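Local coordinates for ApeI dehydratase-like domain-containing protein (Pectobacterium atrosepticum, PDB 3ESI) that is of unknown function but has a hot-dog fold and is probably an ApeI-type dehydratase acting on 3-hydroxyacyl thioesters, at residues A[54-59]-A[86-91]; A[9-14]-A[58-63]; A[30-35]-A[41-46]. All coordinates share one frame; numbering follows the deposited sequence.

Contact 1 (A[54-59]-A[86-91]); sequences HYATTV and LVLIWH
Tyr55 and Ala56 sit on Leu86 and Leu88 where the helix 45-59 of the hot-dog fold lies against the antiparallel sheet that wraps it. The short axes of helix 54-59 and strand 86-91 approach to 9.5 Å and cross at -50°, so the helix runs slantwise over the strand and meets it through a few side chains.

The tight part centres on one methyl group. Leu88 CD2 comes up under the helix backbone, 3.5 Å from Ala56 N and 3.7 Å from Tyr55 CB. The methyl of Ala56 joins the same cluster, its CB 3.9 Å from Leu88 CD2; the small side chain is consistent with so close an approach of the leucine to the backbone. Farther back along the strand, Leu86 reaches the phenol: its CD2 lies 4.0 Å from Tyr55 CD2, the two side chains crossing at a slant. With CG turned away from its carbonyl carbon (chi1 -71°), Tyr55 carries its ring along the sheet toward Leu86, where Leu22 of strand 17-25 and Pro3 also touch it. All four residues are buried, and their side chains meet through apolar atoms.

The interface slackens toward the carboxyl end of the strand. There the indole of Trp90 stays clear of helix 54-59 and packs instead on Ala61 and, edge-to-face, on Trp64. On the outer side of the helix, His54 is partly exposed and sets ND1 over one face of the Tyr55 ring, toward its rim. Polar contacts appear here within the helix itself: the exposed Thr58 turns its hydroxyl back to the preceding turn, OG1 donating to His54 O over 2.8 Å, with the donor tilted 23° from the carbonyl plane.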
loop_
_atom_site.group_PDB
_atom_site.type_symbol
_atom_site.label_atom_id
_atom_site.label_comp_id
_atom_site.label_asym_id
_atom_site.label_seq_id
_atom_site.Cartn_x
_atom_site.Cartn_y
_atom_site.Cartn_z
ATOM N N HIS A 54 20.947 -4.796 -6.245
ATOM C CA HIS A 54 21.491 -6.044 -6.779
ATOM C C HIS A 54 22.482 -5.786 -7.928
ATOM O O HIS A 54 23.579 -6.347 -7.954
ATOM C CB HIS A 54 20.338 -6.944 -7.236
ATOM C CG HIS A 54 20.769 -8.180 -7.961
ATOM N ND1 HIS A 54 20.898 -8.231 -9.332
ATOM C CD2 HIS A 54 21.077 -9.417 -7.507
ATOM C CE1 HIS A 54 21.263 -9.447 -9.693
ATOM N NE2 HIS A 54 21.379 -10.187 -8.604
ATOM N N TYR A 55 22.105 -4.928 -8.868
ATOM C CA TYR A 55 22.981 -4.622 -9.985
ATOM C C TYR A 55 24.166 -3.769 -9.566
ATOM O O TYR A 55 25.290 -4.001 -10.007
ATOM C CB TYR A 55 22.198 -3.928 -11.109
ATOM C CG TYR A 55 21.259 -4.880 -11.810
ATOM C CD1 TYR A 55 21.747 -6.040 -12.405
ATOM C CD2 TYR A 55 19.883 -4.652 -11.842
ATOM C CE1 TYR A 55 20.897 -6.957 -13.013
ATOM C CE2 TYR A 55 19.014 -5.569 -12.449
ATOM C CZ TYR A 55 19.535 -6.723 -13.030
ATOM O OH TYR A 55 18.706 -7.662 -13.608
ATOM N N ALA A 56 23.928 -2.797 -8.695
ATOM C CA ALA A 56 25.011 -1.924 -8.256
ATOM C C ALA A 56 26.139 -2.644 -7.512
ATOM O O ALA A 56 27.303 -2.273 -7.656
ATOM C CB ALA A 56 24.457 -0.784 -7.399
ATOM N N THR A 57 25.818 -3.671 -6.729
ATOM C CA THR A 57 26.868 -4.371 -5.991
ATOM C C THR A 57 27.434 -5.604 -6.680
ATOM O O THR A 57 28.413 -6.177 -6.213
ATOM C CB THR A 57 26.417 -4.777 -4.561
ATOM O OG1 THR A 57 25.274 -5.639 -4.628
ATOM C CG2 THR A 57 26.091 -3.544 -3.745
ATOM N N THR A 58 26.830 -6.033 -7.778
ATOM C CA THR A 58 27.376 -7.191 -8.475
ATOM C C THR A 58 28.192 -6.730 -9.684
ATOM O O THR A 58 28.987 -7.492 -10.232
ATOM C CB THR A 58 26.266 -8.151 -8.957
ATOM O OG1 THR A 58 25.354 -7.440 -9.798
ATOM C CG2 THR A 58 25.518 -8.744 -7.768
ATOM N N VAL A 59 28.011 -5.469 -10.072
ATOM C CA VAL A 59 28.702 -4.920 -11.233
ATOM C C VAL A 59 29.581 -3.683 -10.989
ATOM O O VAL A 59 30.515 -3.436 -11.748
ATOM C CB VAL A 59 27.680 -4.588 -12.357
ATOM C CG1 VAL A 59 28.387 -4.020 -13.567
ATOM C CG2 VAL A 59 26.904 -5.836 -12.743
ATOM N N LEU A 86 17.896 1.346 -17.070
ATOM C CA LEU A 86 18.395 1.597 -15.735
ATOM C C LEU A 86 19.839 2.067 -15.837
ATOM O O LEU A 86 20.698 1.346 -16.345
ATOM C CB LEU A 86 18.345 0.321 -14.887
ATOM C CG LEU A 86 19.027 0.492 -13.519
ATOM C CD1 LEU A 86 18.277 1.554 -12.731
ATOM C CD2 LEU A 86 19.051 -0.825 -12.730
ATOM N N VAL A 87 20.101 3.281 -15.371
ATOM C CA VAL A 87 21.457 3.822 -15.381
ATOM C C VAL A 87 21.957 3.939 -13.936
ATOM O O VAL A 87 21.305 4.568 -13.093
ATOM C CB VAL A 87 21.510 5.237 -16.039
ATOM C CG1 VAL A 87 22.937 5.766 -16.029
ATOM C CG2 VAL A 87 20.991 5.180 -17.471
ATOM N N LEU A 88 23.103 3.317 -13.664
ATOM C CA LEU A 88 23.742 3.336 -12.344
ATOM C C LEU A 88 25.114 4.003 -12.448
ATOM O O LEU A 88 25.939 3.593 -13.271
ATOM C CB LEU A 88 23.965 1.912 -11.827
ATOM C CG LEU A 88 22.878 1.131 -11.092
ATOM C CD1 LEU A 88 21.527 1.385 -11.716
ATOM C CD2 LEU A 88 23.237 -0.351 -11.130
ATOM N N ILE A 89 25.363 5.006 -11.603
ATOM C CA ILE A 89 26.652 5.706 -11.580
ATOM C C ILE A 89 27.225 5.630 -10.164
ATOM O O ILE A 89 26.585 6.074 -9.209
ATOM C CB ILE A 89 26.490 7.194 -11.961
ATOM C CG1 ILE A 89 25.934 7.315 -13.385
ATOM C CG2 ILE A 89 27.831 7.904 -11.849
ATOM C CD1 ILE A 89 25.490 8.719 -13.758
ATOM N N TRP A 90 28.420 5.069 -10.016
ATOM C CA TRP A 90 29.013 4.961 -8.690
ATOM C C TRP A 90 30.318 5.704 -8.502
ATOM O O TRP A 90 31.310 5.436 -9.184
ATOM C CB TRP A 90 29.238 3.503 -8.296
ATOM C CG TRP A 90 29.741 3.378 -6.881
ATOM C CD1 TRP A 90 29.166 3.907 -5.752
ATOM C CD2 TRP A 90 30.905 2.678 -6.446
ATOM N NE1 TRP A 90 29.906 3.574 -4.642
ATOM C CE2 TRP A 90 30.979 2.821 -5.040
ATOM C CE3 TRP A 90 31.893 1.941 -7.106
ATOM C CZ2 TRP A 90 32.005 2.255 -4.284
ATOM C CZ3 TRP A 90 32.916 1.375 -6.357
ATOM C CH2 TRP A 90 32.965 1.537 -4.957
ATOM N N HIS A 91 30.307 6.615 -7.536
ATOM C CA HIS A 91 31.466 7.435 -7.191
ATOM C C HIS A 91 32.028 6.930 -5.858
ATOM O O HIS A 91 31.595 7.363 -4.797
ATOM C CB HIS A 91 31.019 8.897 -7.071
ATOM C CG HIS A 91 32.146 9.880 -7.026
ATOM N ND1 HIS A 91 31.971 11.220 -7.301
ATOM C CD2 HIS A 91 33.459 9.723 -6.734
ATOM C CE1 HIS A 91 33.128 11.845 -7.181
ATOM N NE2 HIS A 91 34.047 10.959 -6.838
#

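Contact 2 (A[9-14]-A[58-63]); sequences HDVKKT and TVLAQG
Val11 meets Val59 and Leu60 where the loop between strands 4-8 and 17-25 passes the carboxyl end of the hot-dog helix. Segment 9-14 has no regular structure, while 58-63 takes in the last helical residues and the turn leading toward strand 64-74. The contact is small, with 95 Å² buried on both sides together, and the nearest alpha carbons, those of Val11 and Val59, are 8.1 Å apart.

Apolar packing makes up the whole of the direct contact. Val11 presents its two methyl branches to different partners: CG2 lies 3.8 Å from Val59 CG1, and CG1 lies 3.9 Å from Leu60 CD2. In both pairs the side chains run alongside each other in opposite directions, so that methyl flanks meet. The CB of Val59 is directed toward the loop. The CB of Leu60 points neither at the loop nor away from it; CG, anti to the carbonyl carbon (chi1 -60°), brings CD2 to Val11. The same leucine touches Ser18, Leu88 and Trp90, and Val59 touches Val20, which links this partly buried cluster to the sheet below.

Polar groups bond to neighbouring parts of the fold rather than across the contact. Backbone hydrogen bonds between His9 and Glu21 and between Lys12 and Gln19 tie the loop to strand 17-25, and the hydroxyls of Thr14 and Thr17 are hydrogen-bonded to each other. Gly63 is joined through its backbone to Ile122. On the solvent side of the loop, the CB of the exposed Asp10 points away from the helix end.

Between the two pairs the methyls nearly close into one patch, for Val11 CG2 is also 4.2 Å from Leu60 CD2.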
loop_
_atom_site.group_PDB
_atom_site.type_symbol
_atom_site.label_atom_id
_atom_site.label_comp_id
_atom_site.label_asym_id
_atom_site.label_seq_id
_atom_site.Cartn_x
_atom_site.Cartn_y
_atom_site.Cartn_z
ATOM N N HIS A 9 24.993 -3.182 -20.839
ATOM C CA HIS A 9 26.125 -2.568 -21.488
ATOM C C HIS A 9 27.383 -2.769 -20.661
ATOM O O HIS A 9 27.313 -3.200 -19.507
ATOM C CB HIS A 9 25.826 -1.097 -21.739
ATOM C CG HIS A 9 24.824 -0.885 -22.832
ATOM N ND1 HIS A 9 24.207 0.325 -23.062
ATOM C CD2 HIS A 9 24.344 -1.735 -23.771
ATOM C CE1 HIS A 9 23.391 0.212 -24.096
ATOM N NE2 HIS A 9 23.455 -1.029 -24.544
ATOM N N ASP A 10 28.533 -2.505 -21.274
ATOM C CA ASP A 10 29.813 -2.657 -20.593
ATOM C C ASP A 10 29.984 -1.497 -19.639
ATOM O O ASP A 10 29.388 -0.439 -19.832
ATOM C CB ASP A 10 30.983 -2.646 -21.587
ATOM C CG ASP A 10 30.908 -3.770 -22.612
ATOM O OD1 ASP A 10 30.672 -4.936 -22.228
ATOM O OD2 ASP A 10 31.102 -3.478 -23.812
ATOM N N VAL A 11 30.805 -1.696 -18.617
ATOM C CA VAL A 11 31.059 -0.651 -17.643
ATOM C C VAL A 11 31.912 0.463 -18.243
ATOM O O VAL A 11 32.951 0.201 -18.853
ATOM C CB VAL A 11 31.796 -1.204 -16.412
ATOM C CG1 VAL A 11 32.046 -0.085 -15.417
ATOM C CG2 VAL A 11 30.990 -2.333 -15.782
ATOM N N LYS A 12 31.459 1.701 -18.069
ATOM C CA LYS A 12 32.167 2.879 -18.558
ATOM C C LYS A 12 32.936 3.536 -17.418
ATOM O O LYS A 12 32.408 4.422 -16.750
ATOM C CB LYS A 12 31.181 3.901 -19.121
ATOM C CG LYS A 12 30.545 3.509 -20.432
ATOM C CD LYS A 12 29.433 4.484 -20.830
ATOM C CE LYS A 12 29.883 5.951 -20.793
ATOM N NZ LYS A 12 31.019 6.259 -21.706
ATOM N N LYS A 13 34.176 3.111 -17.193
ATOM C CA LYS A 13 34.982 3.695 -16.124
ATOM C C LYS A 13 35.573 5.042 -16.530
ATOM O O LYS A 13 36.083 5.195 -17.636
ATOM C CB LYS A 13 36.148 2.778 -15.737
ATOM C CG LYS A 13 35.801 1.375 -15.265
ATOM C CD LYS A 13 36.979 0.816 -14.466
ATOM C CE LYS A 13 36.879 -0.680 -14.223
ATOM N NZ LYS A 13 37.314 -1.453 -15.419
ATOM N N THR A 14 35.496 6.021 -15.634
ATOM C CA THR A 14 36.089 7.328 -15.885
ATOM C C THR A 14 37.096 7.489 -14.747
ATOM O O THR A 14 37.762 6.520 -14.366
ATOM C CB THR A 14 35.048 8.480 -15.845
ATOM O OG1 THR A 14 34.546 8.642 -14.514
ATOM C CG2 THR A 14 33.892 8.181 -16.790
ATOM N N THR A 58 26.830 -6.033 -7.778
ATOM C CA THR A 58 27.376 -7.191 -8.475
ATOM C C THR A 58 28.192 -6.730 -9.684
ATOM O O THR A 58 28.987 -7.492 -10.232
ATOM C CB THR A 58 26.266 -8.151 -8.957
ATOM O OG1 THR A 58 25.354 -7.440 -9.798
ATOM C CG2 THR A 58 25.518 -8.744 -7.768
ATOM N N VAL A 59 28.011 -5.469 -10.072
ATOM C CA VAL A 59 28.702 -4.920 -11.233
ATOM C C VAL A 59 29.581 -3.683 -10.989
ATOM O O VAL A 59 30.515 -3.436 -11.748
ATOM C CB VAL A 59 27.680 -4.588 -12.357
ATOM C CG1 VAL A 59 28.387 -4.020 -13.567
ATOM C CG2 VAL A 59 26.904 -5.836 -12.743
ATOM N N LEU A 60 29.301 -2.900 -9.953
ATOM C CA LEU A 60 30.111 -1.714 -9.711
ATOM C C LEU A 60 30.842 -1.681 -8.373
ATOM O O LEU A 60 32.046 -1.445 -8.330
ATOM C CB LEU A 60 29.254 -0.455 -9.863
ATOM C CG LEU A 60 28.608 -0.255 -11.237
ATOM C CD1 LEU A 60 27.847 1.067 -11.259
ATOM C CD2 LEU A 60 29.678 -0.272 -12.325
ATOM N N ALA A 61 30.118 -1.916 -7.283
ATOM C CA ALA A 61 30.709 -1.883 -5.951
ATOM C C ALA A 61 30.597 -3.235 -5.273
ATOM O O ALA A 61 29.853 -3.400 -4.310
ATOM C CB ALA A 61 30.016 -0.821 -5.121
ATOM N N GLN A 62 31.361 -4.195 -5.778
ATOM C CA GLN A 62 31.349 -5.557 -5.263
ATOM C C GLN A 62 31.494 -5.713 -3.746
ATOM O O GLN A 62 30.794 -6.528 -3.124
ATOM C CB GLN A 62 32.424 -6.388 -5.976
ATOM C CG GLN A 62 32.058 -6.805 -7.408
ATOM C CD GLN A 62 31.984 -5.638 -8.389
ATOM O OE1 GLN A 62 31.546 -5.808 -9.529
ATOM N NE2 GLN A 62 32.422 -4.451 -7.956
ATOM N N GLY A 63 32.389 -4.940 -3.141
ATOM C CA GLY A 63 32.575 -5.066 -1.708
ATOM C C GLY A 63 31.808 -4.065 -0.865
ATOM O O GLY A 63 32.231 -3.745 0.248
#

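Contact 3 (A[30-35]-A[41-46]); sequences LFWFNG and PLLPGV
Leu43 reaches both the indole of Trp32 and the phenyl ring of Phe33, successive residues of a 3-10 turn, as the chain returns toward the central helix of the hot-dog fold. Its CG lies anti to the backbone N (chi1 -158°), which brings CD1 between the two rings: over one face of the indole, 4.3 Å from Trp32 CG, and 4.0 Å from Phe33 CZ. Pro44 and Val46 approach the benzo part of the indole at a slant, with Pro44 CG 3.4 Å from Trp32 CE3 and Val46 CG2 3.4 Å from Trp32 CZ3. Phe33 turns its edge to the main chain: Leu42 C is 3.6 Å from Phe33 CE1, near the ring plane, as is Leu43 N. Pro41 crosses this side chain at about a right angle, its CB 3.6 Å from Phe33 CD1, while Trp32 CB stands over the centre of one phenyl face.

The sequence entering the helix resembles the PxxPGV part of the FabZ-type dehydratase signature. Pro44 is the N-cap of helix 45-59, and the Leu43 backbone bonds to Ile78 in the loop after strand 64-74; Phe31 of the second subunit packs on Val46 at the helix start.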
loop_
_atom_site.group_PDB
_atom_site.type_symbol
_atom_site.label_atom_id
_atom_site.label_comp_id
_atom_site.label_asym_id
_atom_site.label_seq_id
_atom_site.Cartn_x
_atom_site.Cartn_y
_atom_site.Cartn_z
ATOM N N LEU A 30 5.519 -11.219 -12.172
ATOM C CA LEU A 30 6.249 -10.994 -10.929
ATOM C C LEU A 30 5.284 -10.946 -9.747
ATOM O O LEU A 30 4.180 -10.405 -9.851
ATOM C CB LEU A 30 7.028 -9.682 -11.005
ATOM C CG LEU A 30 8.008 -9.594 -12.173
ATOM C CD1 LEU A 30 8.488 -8.164 -12.309
ATOM C CD2 LEU A 30 9.165 -10.563 -11.979
ATOM N N PHE A 31 5.704 -11.503 -8.619
ATOM C CA PHE A 31 4.863 -11.524 -7.424
ATOM C C PHE A 31 4.394 -10.123 -7.038
ATOM O O PHE A 31 3.369 -9.956 -6.366
ATOM C CB PHE A 31 5.612 -12.176 -6.252
ATOM C CG PHE A 31 5.835 -13.650 -6.426
ATOM C CD1 PHE A 31 4.791 -14.480 -6.830
ATOM C CD2 PHE A 31 7.079 -14.213 -6.180
ATOM C CE1 PHE A 31 4.979 -15.861 -6.990
ATOM C CE2 PHE A 31 7.281 -15.589 -6.336
ATOM C CZ PHE A 31 6.224 -16.416 -6.743
ATOM N N TRP A 32 5.151 -9.122 -7.476
ATOM C CA TRP A 32 4.831 -7.724 -7.204
ATOM C C TRP A 32 3.468 -7.342 -7.771
ATOM O O TRP A 32 2.851 -6.373 -7.325
ATOM C CB TRP A 32 5.883 -6.805 -7.839
ATOM C CG TRP A 32 7.294 -7.085 -7.401
ATOM C CD1 TRP A 32 8.276 -7.704 -8.125
ATOM C CD2 TRP A 32 7.878 -6.753 -6.136
ATOM N NE1 TRP A 32 9.434 -7.776 -7.386
ATOM C CE2 TRP A 32 9.216 -7.202 -6.162
ATOM C CE3 TRP A 32 7.400 -6.116 -4.984
ATOM C CZ2 TRP A 32 10.081 -7.035 -5.077
ATOM C CZ3 TRP A 32 8.260 -5.948 -3.912
ATOM C CH2 TRP A 32 9.586 -6.409 -3.968
ATOM N N PHE A 33 3.000 -8.097 -8.755
ATOM C CA PHE A 33 1.740 -7.785 -9.398
ATOM C C PHE A 33 0.618 -8.780 -9.159
ATOM O O PHE A 33 -0.467 -8.636 -9.724
ATOM C CB PHE A 33 1.958 -7.650 -10.900
ATOM C CG PHE A 33 3.074 -6.719 -11.275
ATOM C CD1 PHE A 33 3.083 -5.408 -10.824
ATOM C CD2 PHE A 33 4.105 -7.149 -12.108
ATOM C CE1 PHE A 33 4.102 -4.533 -11.194
ATOM C CE2 PHE A 33 5.130 -6.285 -12.487
ATOM C CZ PHE A 33 5.129 -4.971 -12.028
ATOM N N ASN A 34 0.856 -9.781 -8.327
ATOM C CA ASN A 34 -0.167 -10.786 -8.079
ATOM C C ASN A 34 -1.516 -10.257 -7.563
ATOM O O ASN A 34 -1.595 -9.584 -6.534
ATOM C CB ASN A 34 0.370 -11.850 -7.124
ATOM C CG ASN A 34 -0.463 -13.105 -7.144
ATOM O OD1 ASN A 34 -1.587 -13.140 -6.621
ATOM N ND2 ASN A 34 0.068 -14.144 -7.768
ATOM N N GLY A 35 -2.577 -10.593 -8.291
ATOM C CA GLY A 35 -3.915 -10.169 -7.928
ATOM C C GLY A 35 -4.287 -10.370 -6.469
ATOM O O GLY A 35 -5.125 -9.625 -5.938
ATOM N N PRO A 41 -1.760 -2.788 -9.733
ATOM C CA PRO A 41 -0.350 -3.141 -9.844
ATOM C C PRO A 41 0.596 -2.099 -10.425
ATOM O O PRO A 41 0.336 -1.484 -11.467
ATOM C CB PRO A 41 -0.386 -4.433 -10.666
ATOM C CG PRO A 41 -1.538 -4.196 -11.595
ATOM C CD PRO A 41 -2.583 -3.570 -10.679
ATOM N N LEU A 42 1.690 -1.899 -9.700
ATOM C CA LEU A 42 2.764 -1.008 -10.107
ATOM C C LEU A 42 3.993 -1.428 -9.313
ATOM O O LEU A 42 3.873 -1.956 -8.213
ATOM C CB LEU A 42 2.434 0.460 -9.856
ATOM C CG LEU A 42 2.320 1.020 -8.444
ATOM C CD1 LEU A 42 2.785 2.489 -8.451
ATOM C CD2 LEU A 42 0.884 0.881 -7.955
ATOM N N LEU A 43 5.169 -1.216 -9.884
ATOM C CA LEU A 43 6.409 -1.594 -9.233
ATOM C C LEU A 43 6.690 -0.719 -8.004
ATOM O O LEU A 43 7.106 0.439 -8.135
ATOM C CB LEU A 43 7.557 -1.462 -10.224
ATOM C CG LEU A 43 8.775 -2.302 -9.873
ATOM C CD1 LEU A 43 8.373 -3.771 -9.932
ATOM C CD2 LEU A 43 9.907 -2.001 -10.845
ATOM N N PRO A 44 6.482 -1.269 -6.793
ATOM C CA PRO A 44 6.727 -0.499 -5.568
ATOM C C PRO A 44 8.179 -0.074 -5.370
ATOM O O PRO A 44 9.100 -0.613 -5.999
ATOM C CB PRO A 44 6.239 -1.437 -4.465
ATOM C CG PRO A 44 6.507 -2.796 -5.034
ATOM C CD PRO A 44 6.059 -2.646 -6.474
ATOM N N GLY A 45 8.364 0.898 -4.485
ATOM C CA GLY A 45 9.689 1.408 -4.179
ATOM C C GLY A 45 10.663 0.370 -3.653
ATOM O O GLY A 45 11.847 0.431 -3.972
ATOM N N VAL A 46 10.198 -0.594 -2.862
ATOM C CA VAL A 46 11.145 -1.581 -2.350
ATOM C C VAL A 46 11.773 -2.372 -3.478
ATOM O O VAL A 46 12.971 -2.661 -3.450
ATOM C CB VAL A 46 10.504 -2.572 -1.332
ATOM C CG1 VAL A 46 9.943 -1.791 -0.154
ATOM C CG2 VAL A 46 9.412 -3.410 -1.999
#

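How the contacts relate
Contact 1 is the core contact, its centre about 8 Å from that of the chain, whereas contacts 2 and 3 are only partly buried and lie farther out. All three use helix 45-59: contact 3 at its amino end, contacts 1 and 2 toward its carboxyl end, on the other side of the chain's centre. Contacts 1 and 2 share Thr58 and Val59 and touch, with Ala56 O 2.9 Å from Ala61 N in a probable hydrogen bond; contacts 2 and 3 have centres about 28 Å apart. Contact 2 is wholly aliphatic, contact 1 adds a single tyrosine ring, and contact 3, alone reached by other subunits, combines a tryptophan and a phenylalanine with prolines.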